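Side-chain contacts in penicillin-binding protein activator LpoA (Escherichia coli, PDB 6DR3), which regulates peptidoglycan synthesis as an outer-membrane lipoprotein, stimulating the transpeptidase activity of PBP1a in vitro, and is represented here by the amino-terminal domain of LpoA: residues A167-N170 against I171-G174; Y203-P207 against G208-L212. All coordinates share one frame; numbering follows the deposited sequence.

Contact 1 (A167-N170 against I171-G174); sequences ADEN and ILQG
Glu169 and Leu172 run side by side and point the same way, so the acid chain lies along one flank of the leucine. The closest touch is at their far ends, where OE2 of Glu169 sits 3.7 Å from CD2 of Leu172; nearer the backbone the two CB atoms are 4.1 Å apart. Glu169 gets there with CG anti to its own carbonyl carbon (chi1 -70°) and the chain stretched out beyond, which carries the carboxylate along the leucine and on to polar partners outside this turn. OE2 forms a salt bridge with Arg127 and OE1 accepts from the backbone N of Asn166. The carboxylate is thus gripped at both oxygens while its OE2 comes up to a methyl of the buried Leu172, and the nearby arginine would be expected to favour its charged form.

This is the first turn of helix 170-185, with Glu169 at the N-cap position. Within these two segments it is the backbone of Glu169, not its side chain, that opens the helix: O of Glu169 accepts from N of Gln173 at 2.9 Å, fairly straight at 160°. O of Asn170 takes N of Gly174, also at 2.9 Å, with the donor standing above the carbonyl plane.

On the solvent side, the side chains of Asn170 and Gln173 meet at an angle, their amide planes 70° apart. At the root of the glutamine, CB of Gln173 rests 3.4 Å from O of Glu169. The side chain of Ile171 touches Ile130 of helix 123-132, and Leu172 packs on Leu126 and Ile130 of that same helix.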
loop_
_atom_site.group_PDB
_atom_site.type_symbol
_atom_site.label_atom_id
_atom_site.label_comp_id
_atom_site.label_asym_id
_atom_site.label_seq_id
_atom_site.Cartn_x
_atom_site.Cartn_y
_atom_site.Cartn_z
ATOM N N ALA A 167 1.648 13.731 18.347
ATOM C CA ALA A 167 1.876 15.131 18.005
ATOM C C ALA A 167 2.501 15.287 16.625
ATOM O O ALA A 167 2.259 16.291 15.946
ATOM C CB ALA A 167 2.761 15.789 19.064
ATOM N N ASP A 168 3.298 14.313 16.190
ATOM C CA ASP A 168 4.022 14.409 14.929
ATOM C C ASP A 168 3.250 13.826 13.749
ATOM O O ASP A 168 3.827 13.668 12.668
ATOM C CB ASP A 168 5.380 13.712 15.053
ATOM C CG ASP A 168 5.256 12.228 15.346
ATOM O OD1 ASP A 168 4.117 11.737 15.496
ATOM O OD2 ASP A 168 6.302 11.552 15.426
ATOM N N GLU A 169 1.969 13.508 13.924
ATOM C CA GLU A 169 1.150 12.967 12.838
ATOM C C GLU A 169 0.302 14.085 12.232
ATOM O O GLU A 169 -0.923 14.128 12.361
ATOM C CB GLU A 169 0.281 11.822 13.351
ATOM C CG GLU A 169 1.053 10.562 13.701
ATOM C CD GLU A 169 0.151 9.447 14.194
ATOM O OE1 GLU A 169 -0.379 9.559 15.319
ATOM O OE2 GLU A 169 -0.038 8.463 13.450
ATOM N N ASN A 170 0.989 15.008 11.552
ATOM C CA ASN A 170 0.304 16.173 11.003
ATOM C C ASN A 170 -0.552 15.811 9.796
ATOM O O ASN A 170 -1.573 16.462 9.548
ATOM C CB ASN A 170 1.311 17.257 10.621
ATOM C CG ASN A 170 0.667 18.630 10.490
ATOM O OD1 ASN A 170 -0.226 18.986 11.262
ATOM N ND2 ASN A 170 1.107 19.402 9.504
ATOM N N ILE A 171 -0.159 14.794 9.029
ATOM C CA ILE A 171 -0.975 14.377 7.894
ATOM C C ILE A 171 -2.265 13.726 8.385
ATOM O O ILE A 171 -3.360 14.036 7.901
ATOM C CB ILE A 171 -0.175 13.442 6.967
ATOM C CG1 ILE A 171 0.903 14.249 6.231
ATOM C CG2 ILE A 171 -1.103 12.735 5.966
ATOM C CD1 ILE A 171 1.808 13.426 5.326
ATOM N N LEU A 172 -2.155 12.820 9.359
ATOM C CA LEU A 172 -3.351 12.213 9.933
ATOM C C LEU A 172 -4.238 13.268 10.580
ATOM O O LEU A 172 -5.464 13.234 10.431
ATOM C CB LEU A 172 -2.959 11.140 10.949
ATOM C CG LEU A 172 -4.111 10.420 11.656
ATOM C CD1 LEU A 172 -5.047 9.758 10.656
ATOM C CD2 LEU A 172 -3.566 9.397 12.639
ATOM N N GLN A 173 -3.637 14.218 11.302
ATOM C CA GLN A 173 -4.420 15.302 11.880
ATOM C C GLN A 173 -5.171 16.067 10.799
ATOM O O GLN A 173 -6.342 16.417 10.975
ATOM C CB GLN A 173 -3.515 16.249 12.670
ATOM C CG GLN A 173 -4.276 17.331 13.427
ATOM C CD GLN A 173 -3.366 18.344 14.094
ATOM O OE1 GLN A 173 -2.195 18.477 13.739
ATOM N NE2 GLN A 173 -3.906 19.066 15.070
ATOM N N GLY A 174 -4.510 16.336 9.671
ATOM C CA GLY A 174 -5.184 17.008 8.573
ATOM C C GLY A 174 -6.332 16.193 8.013
ATOM O O GLY A 174 -7.391 16.736 7.691
#

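Contact 2 (Y203-P207 against G208-L212); sequences YPNNP and GAKML
With chi1 at -170° the amide of Asn206 swings away from its own N, and chi2 of -79° turns OD1 to the start of the next helix. There OD1 accepts from N of Gly208 at 2.9 Å, the donor tilted 19° from the plane of the amide carbonyl. Lys210 starts differently, with CG anti to its carbonyl carbon, and a bend at chi3 lays the chain back beside Asn205, the two side chains pointing the same way. CE of Lys210 comes to 3.4 Å from O of Asn205, and a water links the backbone O of Asn205, to which it donates, with NZ of Lys210, from which it accepts at 2.6 Å.

The backbone of Asn206 works alongside its amide. Its O takes N of Ala209 at 2.8 Å, with the donor well above the carbonyl plane, and a weak bond from N of Lys210. Another weak bond joins N of Met211 to O of Pro207. The methyl of Ala209 fits into the turn before the helix, its CB 3.2 Å from O of Tyr203 and close to O of Asn206 as well; the same methyl also meets Trp199 of helix 189-202, whose ring also meets Tyr203.

O of Tyr203 accepts from N of Asn206, closing a type I beta turn. That turn leads directly into the short helix 207-210, with Asn206 as a classic side-chain N-cap and Pro207, which has no backbone N-H to offer, in the first helical position.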
loop_
_atom_site.group_PDB
_atom_site.type_symbol
_atom_site.label_atom_id
_atom_site.label_comp_id
_atom_site.label_asym_id
_atom_site.label_seq_id
_atom_site.Cartn_x
_atom_site.Cartn_y
_atom_site.Cartn_z
ATOM N N TYR A 203 -4.240 22.760 5.451
ATOM C CA TYR A 203 -3.267 21.672 5.391
ATOM C C TYR A 203 -2.808 21.520 3.946
ATOM O O TYR A 203 -3.082 20.506 3.293
ATOM C CB TYR A 203 -3.869 20.374 5.928
ATOM C CG TYR A 203 -4.234 20.432 7.396
ATOM C CD1 TYR A 203 -3.282 20.193 8.379
ATOM C CD2 TYR A 203 -5.531 20.724 7.800
ATOM C CE1 TYR A 203 -3.611 20.245 9.721
ATOM C CE2 TYR A 203 -5.868 20.779 9.142
ATOM C CZ TYR A 203 -4.904 20.539 10.097
ATOM O OH TYR A 203 -5.229 20.588 11.433
ATOM N N PRO A 204 -2.102 22.518 3.414
ATOM C CA PRO A 204 -1.693 22.455 2.001
ATOM C C PRO A 204 -0.731 21.321 1.690
ATOM O O PRO A 204 -0.595 20.951 0.517
ATOM C CB PRO A 204 -1.043 23.824 1.763
ATOM C CG PRO A 204 -0.590 24.265 3.116
ATOM C CD PRO A 204 -1.618 23.744 4.074
ATOM N N ASN A 205 -0.055 20.761 2.694
ATOM C CA ASN A 205 0.853 19.645 2.467
ATOM C C ASN A 205 0.143 18.298 2.447
ATOM O O ASN A 205 0.741 17.308 2.010
ATOM C CB ASN A 205 1.942 19.623 3.543
ATOM C CG ASN A 205 3.021 18.592 3.258
ATOM O OD1 ASN A 205 3.362 18.338 2.102
ATOM N ND2 ASN A 205 3.558 17.988 4.312
ATOM N N ASN A 206 -1.101 18.231 2.903
ATOM C CA ASN A 206 -1.807 16.960 2.942
ATOM C C ASN A 206 -1.978 16.423 1.526
ATOM O O ASN A 206 -2.367 17.182 0.622
ATOM C CB ASN A 206 -3.170 17.131 3.615
ATOM C CG ASN A 206 -3.843 15.805 3.908
ATOM O OD1 ASN A 206 -4.432 15.183 3.022
ATOM N ND2 ASN A 206 -3.765 15.368 5.160
ATOM N N PRO A 207 -1.702 15.137 1.276
ATOM C CA PRO A 207 -1.879 14.605 -0.084
ATOM C C PRO A 207 -3.268 14.839 -0.647
ATOM O O PRO A 207 -3.411 15.065 -1.856
ATOM C CB PRO A 207 -1.582 13.108 0.085
ATOM C CG PRO A 207 -0.689 13.033 1.269
ATOM C CD PRO A 207 -1.161 14.118 2.196
ATOM N N GLY A 208 -4.303 14.793 0.195
ATOM C CA GLY A 208 -5.657 15.048 -0.263
ATOM C C GLY A 208 -5.928 16.497 -0.607
ATOM O O GLY A 208 -6.902 16.782 -1.311
ATOM N N ALA A 209 -5.098 17.421 -0.115
ATOM C CA ALA A 209 -5.250 18.826 -0.483
ATOM C C ALA A 209 -4.807 19.063 -1.920
ATOM O O ALA A 209 -5.429 19.843 -2.650
ATOM C CB ALA A 209 -4.452 19.710 0.474
ATOM N N LYS A 210 -3.728 18.399 -2.338
ATOM C CA LYS A 210 -3.247 18.499 -3.709
ATOM C C LYS A 210 -4.005 17.582 -4.657
ATOM O O LYS A 210 -3.988 17.815 -5.869
ATOM C CB LYS A 210 -1.757 18.154 -3.764
ATOM C CG LYS A 210 -0.916 18.835 -2.695
ATOM C CD LYS A 210 0.517 18.328 -2.724
ATOM C CE LYS A 210 0.996 17.936 -1.335
ATOM N NZ LYS A 210 2.302 17.226 -1.379
ATOM N N MET A 211 -4.667 16.552 -4.129
ATOM C CA MET A 211 -5.339 15.541 -4.947
ATOM C C MET A 211 -6.581 15.101 -4.165
ATOM O O MET A 211 -6.531 14.156 -3.377
ATOM C CB MET A 211 -4.401 14.378 -5.240
ATOM C CG MET A 211 -4.851 13.455 -6.354
ATOM S SD MET A 211 -3.664 12.130 -6.685
ATOM C CE MET A 211 -2.215 13.054 -7.193
ATOM N N LEU A 212 -7.685 15.805 -4.393
ATOM C CA LEU A 212 -8.867 15.618 -3.565
ATOM C C LEU A 212 -9.426 14.208 -3.744
ATOM O O LEU A 212 -9.376 13.656 -4.850
ATOM C CB LEU A 212 -9.940 16.647 -3.923
ATOM C CG LEU A 212 -9.764 18.055 -3.357
ATOM C CD1 LEU A 212 -10.749 19.006 -4.015
ATOM C CD2 LEU A 212 -9.950 18.054 -1.846
HETATM O O HOH W 1 2.117 15.166 0.237
#

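In the fold
Contact 1 comes first along the chain and contact 2 follows, with most of helix 170-185 and all of helix 189-202 between them; their centres are 13 Å apart. Each is the start of a helix: contact 1 opens helix 170-185, contact 2 the short helix 207-210. They also touch, since Asn206 reaches Ile171 and Tyr203 lies against Asn170 and Gly174, bringing the turn after helix 189-202 back onto the first turn of helix 170-185. Trp199 ties them further, bonding to O of Gly174 and packing on Asn206 and Ala209. Both belong to the all-helical amino-terminal domain with its TPR-like motifs, where successive helices pack against one another.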